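Local coordinates for type III chaperone protein ShcA (PDB 4G6T) that probably acts as a type III secretion chaperone of the CesT family, binding a partner effector protein and keeping it ready for export, at residues 116-119 with 120-123; 100-103 with 104-107; 14-17 with 18-22. One frame throughout, in Å; residues are numbered along the deposited sequence.

Contact 1 (116-119 with 120-123); sequences AGLL and EWMR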
ATOM      1  N   ALA A 116       4.754   7.004   6.072  1.00 20.05           N
ATOM      2  CA  ALA A 116       4.514   7.624   7.429  1.00 20.83           C
ATOM      3  C   ALA A 116       3.492   8.745   7.275  1.00 21.67           C
ATOM      4  O   ALA A 116       2.586   8.917   8.093  1.00 21.69           O
ATOM      5  CB  ALA A 116       5.753   8.107   8.038  1.00 22.54           C
ATOM      6  N   GLY A 117       3.614   9.516   6.213  1.00 22.10           N
ATOM      7  CA  GLY A 117       2.634  10.603   5.974  1.00 22.49           C
ATOM      8  C   GLY A 117       1.234  10.089   5.825  1.00 22.50           C
ATOM      9  O   GLY A 117       0.237  10.695   6.332  1.00 22.34           O
ATOM     10  N   LEU A 118       1.060   9.032   5.074  1.00 19.49           N
ATOM     11  CA  LEU A 118      -0.205   8.465   4.861  1.00 18.70           C
ATOM     12  C   LEU A 118      -0.772   7.956   6.165  1.00 19.01           C
ATOM     13  O   LEU A 118      -1.962   8.072   6.394  1.00 18.95           O
ATOM     14  CB  LEU A 118      -0.139   7.328   3.807  1.00 18.53           C
ATOM     15  CG  LEU A 118      -1.390   6.616   3.449  1.00 20.03           C
ATOM     16  CD1 LEU A 118      -2.344   7.613   2.852  1.00 25.17           C
ATOM     17  CD2 LEU A 118      -1.172   5.414   2.572  1.00 24.54           C
ATOM     18  N   LEU A 119       0.070   7.257   6.935  1.00 19.18           N
ATOM     19  CA  LEU A 119      -0.382   6.702   8.200  1.00 19.26           C
ATOM     20  C   LEU A 119      -0.847   7.772   9.134  1.00 18.85           C
ATOM     21  O   LEU A 119      -1.869   7.534   9.831  1.00 21.11           O
ATOM     22  CB  LEU A 119       0.738   5.841   8.833  1.00 21.31           C
ATOM     23  CG  LEU A 119       0.950   4.522   8.084  1.00 21.60           C
ATOM     24  CD1 LEU A 119       2.365   3.954   8.365  1.00 23.26           C
ATOM     25  CD2 LEU A 119      -0.113   3.466   8.264  1.00 23.85           C
ATOM     26  N   GLU A 120      -0.101   8.850   9.242  1.00 19.54           N
ATOM     27  CA  GLU A 120      -0.501   9.917  10.177  1.00 21.20           C
ATOM     28  C   GLU A 120      -1.799  10.593   9.696  1.00 22.16           C
ATOM     29  O   GLU A 120      -2.654  10.982  10.535  1.00 23.00           O
ATOM     30  CB  GLU A 120       0.600  10.839  10.471  1.00 24.18           C
ATOM     31  CG  GLU A 120       1.811  10.165  11.217  1.00 24.87           C
ATOM     32  CD  GLU A 120       1.388   9.215  12.368  1.00 27.06           C
ATOM     33  OE1 GLU A 120       0.745   9.693  13.324  1.00 26.39           O
ATOM     34  OE2 GLU A 120       1.591   7.987  12.307  1.00 27.98           O
ATOM     35  N   TRP A 121      -1.997  10.725   8.392  1.00 19.46           N
ATOM     36  CA  TRP A 121      -3.262  11.196   7.812  1.00 19.34           C
ATOM     37  C   TRP A 121      -4.405  10.302   8.176  1.00 21.31           C
ATOM     38  O   TRP A 121      -5.465  10.767   8.654  1.00 20.94           O
ATOM     39  CB  TRP A 121      -3.059  11.291   6.274  1.00 18.58           C
ATOM     40  CG  TRP A 121      -4.229  11.580   5.371  1.00 19.78           C
ATOM     41  CD1 TRP A 121      -4.871  10.722   4.505  1.00 21.72           C
ATOM     42  CD2 TRP A 121      -4.839  12.870   5.133  1.00 21.52           C
ATOM     43  NE1 TRP A 121      -5.787  11.416   3.732  1.00 21.90           N
ATOM     44  CE2 TRP A 121      -5.767  12.696   4.085  1.00 21.24           C
ATOM     45  CE3 TRP A 121      -4.614  14.129   5.655  1.00 23.41           C
ATOM     46  CZ2 TRP A 121      -6.539  13.786   3.608  1.00 19.05           C
ATOM     47  CZ3 TRP A 121      -5.382  15.191   5.186  1.00 23.24           C
ATOM     48  CH2 TRP A 121      -6.339  14.978   4.210  1.00 21.63           C
ATOM     49  N   MET A 122      -4.236   8.983   8.037  1.00 19.61           N
ATOM     50  CA  MET A 122      -5.208   7.974   8.457  1.00 20.48           C
ATOM     51  C   MET A 122      -5.504   8.124   9.946  1.00 21.01           C
ATOM     52  O   MET A 122      -6.661   8.079  10.342  1.00 20.05           O
ATOM     53  CB  MET A 122      -4.657   6.597   8.113  1.00 19.14           C
ATOM     54  CG  MET A 122      -4.671   6.356   6.603  1.00 19.80           C
ATOM     55  SD  MET A 122      -3.639   4.990   6.079  1.00 20.95           S
ATOM     56  CE  MET A 122      -4.592   3.599   6.811  1.00 22.24           C
ATOM     57  N   ARG A 123      -4.473   8.300  10.727  1.00 20.49           N
ATOM     58  CA  ARG A 123      -4.643   8.397  12.194  1.00 20.69           C
ATOM     59  C   ARG A 123      -5.527   9.606  12.496  1.00 23.96           C
ATOM     60  O   ARG A 123      -6.476   9.494  13.289  1.00 24.12           O
ATOM     61  CB  ARG A 123      -3.312   8.488  12.896  1.00 21.88           C
ATOM     62  CG  ARG A 123      -3.457   8.422  14.413  1.00 22.74           C
ATOM     63  CD  ARG A 123      -2.160   8.611  15.165  1.00 23.36           C
ATOM     64  NE  ARG A 123      -1.063   7.866  14.566  1.00 24.18           N
ATOM     65  CZ  ARG A 123      -0.847   6.553  14.647  1.00 25.29           C
ATOM     66  NH1 ARG A 123      -1.656   5.731  15.309  1.00 25.92           N
ATOM     67  NH2 ARG A 123       0.197   6.049  14.010  1.00 25.32           N
TER
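M122 folds back along the helix onto L118, one turn earlier. Its CB sits between two carbonyl oxygens, 3.4 Å from L119 O and slightly farther from L118 O. CG, set anti to the carbonyl carbon (chi1 -71°), comes within 3.2 Å of L118 O, the oxygen that also accepts the M122 N-H at 2.9 Å. SD then passes beside the L118 branch point, 3.8 Å from L118 CG, and lies 3.5 Å from L118 O, so CG and SD both flank that carbonyl; L119 CD2 is more loosely placed at 4.4 Å. At SD the chain bends (chi3 68°), and the side chain goes on to pack against F41 and A97 of the sheet and L60 of a loop, joining the helix to the sheet. On a different side of the helix, E120 and R123 form a side-on salt bridge: R123 NE meets E120 OE1 and R123 NH2 meets E120 OE2, both at 2.9 Å, with the carboxylate at the guanidinium edge. OE2 takes a further hydrogen bond from an aromatic side chain of the other protein chain. This turn of the helix is thus amphipathic, L118 and M122 facing the chaperone's own sheet, while L119 also touches an aromatic side chain of that other chain. The two-point grip fixes the rotation of the carboxylate, and probably presents OE2 to the bound protein with part of its charge balanced.

Contact 2 (100-103 with 104-107); sequences SIPR and EKLS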
ATOM      1  N   SER A 100       0.295   8.958  -4.408  1.00 19.91           N
ATOM      2  CA  SER A 100       0.955   8.408  -5.582  1.00 19.81           C
ATOM      3  C   SER A 100       2.350   8.931  -5.638  1.00 20.59           C
ATOM      4  O   SER A 100       2.627  10.099  -5.355  1.00 23.82           O
ATOM      5  CB  SER A 100       0.228   8.775  -6.874  1.00 24.47           C
ATOM      6  OG  SER A 100       0.964   8.336  -7.993  1.00 29.27           O
ATOM      7  N   ILE A 101       3.294   8.068  -5.999  1.00 20.09           N
ATOM      8  CA  ILE A 101       4.710   8.467  -6.163  1.00 21.22           C
ATOM      9  C   ILE A 101       5.113   8.075  -7.608  1.00 20.75           C
ATOM     10  O   ILE A 101       5.090   6.899  -7.994  1.00 20.27           O
ATOM     11  CB  ILE A 101       5.672   7.801  -5.165  1.00 20.18           C
ATOM     12  CG1 ILE A 101       5.206   7.894  -3.698  1.00 21.11           C
ATOM     13  CG2 ILE A 101       7.061   8.396  -5.378  1.00 21.88           C
ATOM     14  CD1 ILE A 101       6.011   7.021  -2.734  1.00 22.71           C
ATOM     15  N   PRO A 102       5.455   9.067  -8.446  1.00 21.97           N
ATOM     16  CA  PRO A 102       5.910   8.682  -9.795  1.00 22.47           C
ATOM     17  C   PRO A 102       7.206   7.892  -9.706  1.00 19.98           C
ATOM     18  O   PRO A 102       8.023   8.113  -8.815  1.00 22.16           O
ATOM     19  CB  PRO A 102       6.163  10.012 -10.472  1.00 26.62           C
ATOM     20  CG  PRO A 102       5.583  11.047  -9.615  1.00 25.86           C
ATOM     21  CD  PRO A 102       5.470  10.534  -8.200  1.00 23.13           C
ATOM     22  N   ARG A 103       7.345   6.979 -10.676  1.00 20.93           N
ATOM     23  CA  ARG A 103       8.527   6.077 -10.710  1.00 23.63           C
ATOM     24  C   ARG A 103       9.819   6.873 -10.604  1.00 24.07           C
ATOM     25  O   ARG A 103      10.729   6.474  -9.852  1.00 24.23           O
ATOM     26  CB  ARG A 103       8.499   5.197 -11.962  1.00 29.93           C
ATOM     27  CG  ARG A 103       9.687   4.197 -12.102  1.00 35.95           C
ATOM     28  CD  ARG A 103      10.190   4.067 -13.587  1.00 40.84           C
ATOM     29  NE  ARG A 103       9.410   3.137 -14.382  1.00 50.40           N
ATOM     30  CZ  ARG A 103       9.812   1.923 -14.809  1.00 53.64           C
ATOM     31  NH1 ARG A 103      11.044   1.444 -14.552  1.00 53.07           N
ATOM     32  NH2 ARG A 103       8.975   1.178 -15.535  1.00 55.15           N
ATOM     33  N   GLU A 104       9.910   7.992 -11.336  1.00 25.73           N
ATOM     34  CA  GLU A 104      11.057   8.932 -11.290  1.00 32.19           C
ATOM     35  C   GLU A 104      11.460   9.430  -9.913  1.00 28.77           C
ATOM     36  O   GLU A 104      12.564   9.881  -9.701  1.00 31.66           O
ATOM     37  CB  GLU A 104      10.720  10.198 -12.138  1.00 38.24           C
ATOM     38  CG  GLU A 104      10.499   9.989 -13.644  1.00 42.16           C
ATOM     39  CD  GLU A 104       9.087   9.514 -14.100  1.00 48.58           C
ATOM     40  OE1 GLU A 104       8.189   9.177 -13.265  1.00 34.23           O
ATOM     41  OE2 GLU A 104       8.871   9.442 -15.346  1.00 48.79           O
ATOM     42  N   LYS A 105      10.520   9.481  -8.968  1.00 26.22           N
ATOM     43  CA  LYS A 105      10.775   9.986  -7.649  1.00 26.79           C
ATOM     44  C   LYS A 105      10.926   8.915  -6.571  1.00 25.15           C
ATOM     45  O   LYS A 105      11.172   9.242  -5.421  1.00 27.38           O
ATOM     46  CB  LYS A 105       9.620  10.906  -7.237  1.00 28.90           C
ATOM     47  CG  LYS A 105       9.637  12.240  -7.987  1.00 33.66           C
ATOM     48  CD  LYS A 105       8.315  13.009  -7.938  1.00 43.40           C
ATOM     49  CE  LYS A 105       8.198  14.056  -9.059  1.00 47.27           C
ATOM     50  NZ  LYS A 105       8.583  13.618 -10.455  1.00 46.25           N
ATOM     51  N   LEU A 106      10.810   7.651  -6.937  1.00 22.85           N
ATOM     52  CA  LEU A 106      10.858   6.595  -5.949  1.00 24.72           C
ATOM     53  C   LEU A 106      12.255   6.384  -5.430  1.00 26.32           C
ATOM     54  O   LEU A 106      13.267   6.451  -6.178  1.00 27.63           O
ATOM     55  CB  LEU A 106      10.361   5.275  -6.510  1.00 24.70           C
ATOM     56  CG  LEU A 106       8.882   5.102  -6.765  1.00 26.51           C
ATOM     57  CD1 LEU A 106       8.543   3.874  -7.624  1.00 31.43           C
ATOM     58  CD2 LEU A 106       8.249   5.008  -5.366  1.00 27.78           C
ATOM     59  N   SER A 107      12.321   6.158  -4.150  1.00 24.74           N
ATOM     60  CA  SER A 107      13.515   5.774  -3.431  1.00 23.39           C
ATOM     61  C   SER A 107      13.098   5.214  -2.121  1.00 23.82           C
ATOM     62  O   SER A 107      11.952   5.404  -1.701  1.00 23.40           O
ATOM     63  CB  SER A 107      14.441   6.968  -3.151  1.00 23.79           C
ATOM     64  OG  SER A 107      13.904   7.885  -2.149  1.00 26.19           O
TER
HETATM   65  O   HOH W   1      13.483   6.598  -8.802  1.00 38.35           O
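L106 turns back over R103 and I101, closing a short 3-10 turn at the end of strand 95-102. Its CD1 methyl rests 3.8 Å from R103 CA, while CD2 reaches 3.6 Å to I101 CG2, the branch of the isoleucine that stands anti to its backbone nitrogen; the two side chains meet at a slant. The leucine therefore spans the turn with one methyl on its first corner and the other on the end of the strand. R103 contributes mainly through its backbone. R103 O accepts the L106 N-H at 3.1 Å, with the donor well above the carbonyl plane, and also receives a hydrogen bond from a water at 2.9 Å. The same water donates to L106 O at 2.6 Å, pinning the two carbonyls together. One residue back, K105 N-H bonds to P102 O, again from above the carbonyl plane, as fits a tight i to i+3 turn. E104 bends at chi2 (83°), which brings OE1 back to 3.6 Å from P102 CB, and the aliphatic part of K105 lies across the proline ring, CD 3.8 Å from P102 CG. The R103 side chain leaves the turn to hydrogen-bond S5 O and pack on F8 and Y9, while L106 packs on Y9 and L12 of helix 8-19 and on L54 of strand 53-59. Beyond the turn, S107 is the N-cap residue of helix 108-127, its OG hydrogen-bonded to T110 N. The connection lies at the end of the paired strands 53-59 and 95-102, covered by helix 8-19 and leading into helix 108-127.

Contact 3 (14-17 with 18-22); sequences DDFS and RSLEM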
ATOM      1  N   ASP A  14      12.214  -4.771  -2.382  1.00 22.84           N
ATOM      2  CA  ASP A  14      13.301  -5.541  -1.733  1.00 23.23           C
ATOM      3  C   ASP A  14      14.260  -4.712  -0.923  1.00 23.43           C
ATOM      4  O   ASP A  14      14.654  -5.117   0.177  1.00 24.99           O
ATOM      5  CB  ASP A  14      14.096  -6.274  -2.804  1.00 23.46           C
ATOM      6  CG  ASP A  14      13.312  -7.383  -3.487  1.00 27.54           C
ATOM      7  OD1 ASP A  14      12.195  -7.777  -3.039  1.00 29.32           O
ATOM      8  OD2 ASP A  14      13.790  -7.843  -4.600  1.00 28.88           O
ATOM      9  N   ASP A  15      14.656  -3.575  -1.417  1.00 22.93           N
ATOM     10  CA  ASP A  15      15.540  -2.658  -0.699  1.00 23.64           C
ATOM     11  C   ASP A  15      14.859  -2.082   0.555  1.00 23.86           C
ATOM     12  O   ASP A  15      15.510  -1.880   1.573  1.00 26.99           O
ATOM     13  CB  ASP A  15      16.025  -1.512  -1.589  1.00 26.06           C
ATOM     14  CG  ASP A  15      17.119  -1.955  -2.587  1.00 30.66           C
ATOM     15  OD1 ASP A  15      17.528  -3.120  -2.485  1.00 33.47           O
ATOM     16  OD2 ASP A  15      17.580  -1.136  -3.410  1.00 34.14           O
ATOM     17  N   PHE A  16      13.563  -1.807   0.432  1.00 23.45           N
ATOM     18  CA  PHE A  16      12.762  -1.313   1.575  1.00 25.49           C
ATOM     19  C   PHE A  16      12.705  -2.366   2.674  1.00 25.93           C
ATOM     20  O   PHE A  16      12.976  -2.054   3.837  1.00 25.55           O
ATOM     21  CB  PHE A  16      11.378  -0.947   1.024  1.00 25.00           C
ATOM     22  CG  PHE A  16      10.341  -0.552   2.052  1.00 26.98           C
ATOM     23  CD1 PHE A  16      10.328   0.724   2.546  1.00 27.75           C
ATOM     24  CD2 PHE A  16       9.329  -1.428   2.383  1.00 32.18           C
ATOM     25  CE1 PHE A  16       9.333   1.130   3.434  1.00 30.50           C
ATOM     26  CE2 PHE A  16       8.333  -1.044   3.287  1.00 35.36           C
ATOM     27  CZ  PHE A  16       8.360   0.233   3.805  1.00 31.88           C
ATOM     28  N   SER A  17      12.458  -3.614   2.286  1.00 24.11           N
ATOM     29  CA  SER A  17      12.366  -4.751   3.213  1.00 24.75           C
ATOM     30  C   SER A  17      13.734  -4.889   3.893  1.00 27.49           C
ATOM     31  O   SER A  17      13.824  -5.087   5.096  1.00 26.57           O
ATOM     32  CB  SER A  17      11.972  -6.020   2.488  1.00 26.32           C
ATOM     33  OG  SER A  17      10.710  -5.968   1.836  1.00 25.72           O
ATOM     34  N   ARG A  18      14.808  -4.754   3.137  1.00 27.52           N
ATOM     35  CA  ARG A  18      16.162  -4.896   3.732  1.00 31.48           C
ATOM     36  C   ARG A  18      16.416  -3.807   4.753  1.00 32.93           C
ATOM     37  O   ARG A  18      17.052  -4.033   5.797  1.00 31.81           O
ATOM     38  CB  ARG A  18      17.231  -4.818   2.645  1.00 33.07           C
ATOM     39  CG  ARG A  18      17.389  -6.089   1.829  1.00 39.31           C
ATOM     40  CD  ARG A  18      18.399  -5.876   0.712  1.00 43.13           C
ATOM     41  NE  ARG A  18      18.453  -7.031  -0.165  1.00 53.42           N
ATOM     42  CZ  ARG A  18      19.371  -7.254  -1.110  1.00 56.91           C
ATOM     43  NH1 ARG A  18      20.376  -6.408  -1.367  1.00 56.98           N
ATOM     44  NH2 ARG A  18      19.283  -8.366  -1.807  1.00 65.47           N
ATOM     45  N   SER A  19      15.929  -2.613   4.459  1.00 31.84           N
ATOM     46  CA  SER A  19      16.063  -1.480   5.375  1.00 35.00           C
ATOM     47  C   SER A  19      15.261  -1.746   6.667  1.00 35.08           C
ATOM     48  O   SER A  19      15.707  -1.403   7.749  1.00 39.79           O
ATOM     49  CB  SER A  19      15.538  -0.202   4.731  1.00 35.42           C
ATOM     50  OG  SER A  19      16.017   0.928   5.433  1.00 41.69           O
ATOM     51  N   LEU A  20      14.067  -2.297   6.503  1.00 33.05           N
ATOM     52  CA  LEU A  20      13.119  -2.599   7.595  1.00 32.98           C
ATOM     53  C   LEU A  20      13.615  -3.822   8.401  1.00 40.24           C
ATOM     54  O   LEU A  20      13.004  -4.214   9.400  1.00 35.65           O
ATOM     55  CB  LEU A  20      11.714  -2.861   7.027  1.00 34.62           C
ATOM     56  CG  LEU A  20      10.758  -1.646   7.092  1.00 33.59           C
ATOM     57  CD1 LEU A  20      11.334  -0.382   6.469  1.00 34.61           C
ATOM     58  CD2 LEU A  20       9.461  -2.091   6.432  1.00 34.68           C
ATOM     59  N   GLU A  21      14.715  -4.420   7.926  1.00 38.79           N
ATOM     60  CA  GLU A  21      15.297  -5.682   8.413  1.00 38.60           C
ATOM     61  C   GLU A  21      14.273  -6.789   8.589  1.00 36.12           C
ATOM     62  O   GLU A  21      14.106  -7.322   9.674  1.00 39.69           O
ATOM     63  CB  GLU A  21      16.064  -5.437   9.727  1.00 41.57           C
ATOM     64  CG  GLU A  21      17.190  -4.428   9.563  1.00 43.63           C
ATOM     65  CD  GLU A  21      17.884  -4.082  10.869  1.00 50.26           C
ATOM     66  OE1 GLU A  21      17.321  -4.341  11.958  1.00 56.69           O
ATOM     67  OE2 GLU A  21      19.003  -3.543  10.796  1.00 56.02           O
ATOM     68  N   MET A  22      13.580  -7.141   7.520  1.00 32.40           N
ATOM     69  CA  MET A  22      12.497  -8.087   7.589  1.00 28.76           C
ATOM     70  C   MET A  22      12.480  -9.022   6.411  1.00 29.33           C
ATOM     71  O   MET A  22      13.066  -8.771   5.324  1.00 30.20           O
ATOM     72  CB  MET A  22      11.119  -7.389   7.711  1.00 32.03           C
ATOM     73  CG  MET A  22      10.676  -6.729   6.417  1.00 30.49           C
ATOM     74  SD  MET A  22       9.163  -5.718   6.555  1.00 32.25           S
ATOM     75  CE  MET A  22       7.911  -6.937   6.481  1.00 31.96           C
TER
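The F16 ring and the L20 methyls meet across one helical turn. L20 CD1 stands over one face of the ring in a CH-pi contact, 4.1 Å from its centroid, and L20 CD2 packs 3.5 Å from F16 CE2. The ring reaches forward to L20 because F16 CG lies anti to its backbone nitrogen (chi1 174°). Between the same residues F16 O accepts the L20 N-H at 2.9 Å, in the carbonyl plane. Before it come two ordinary helical bonds, R18 N-H to D14 O and S19 N-H to D15 O. Helix 8-19 then ends in a Schellman motif: E21 takes a positive phi (47°), M22 N-H reaches back to S17 O at 3.2 Å, and E21 N-H makes a weak bond to R18 O, so S17 O and, weakly, R18 O find donors past the helix end. M22 CG follows the reversal and comes within 3.8 Å of S17 O. The polar side chains are largely engaged with other residues. S17 OG bonds to L13 O and, as an acceptor, to L25 N, tying the segment after the helix to its last turns. D14 OD2 forms a salt bridge with K10 NZ, and S19 OG is bonded by K112 NZ of helix 108-127. D15 OD1 and R18 NH1 are 4.5 Å apart, and the oxygen lies well out of the guanidinium plane, so they interact through charge alone. F16 also packs on L111, K112 and M115 of helix 108-127, whereas the L20 backbone hydrogen-bonds to the other protein chain.

All three contacts are local, so none closes a long loop; they follow one another along the chain without nesting or crossing. Contact 3 comes first, at the C-terminal end of helix 8-19, where the chain leaves the helix, some way before the first strand, 32-37. Contact 2 takes in the end of strand 95-102 and turns the chain toward helix 108-127, on which contact 1 lies farther along. Their centres are 18 to 20 Å apart and they do not touch. Helix 8-19 relates them: it packs on the turn of contact 2 and, through contact 3, on the early part of helix 108-127. Contacts 1 and 3 both also reach the other protein chain; contact 2 does not.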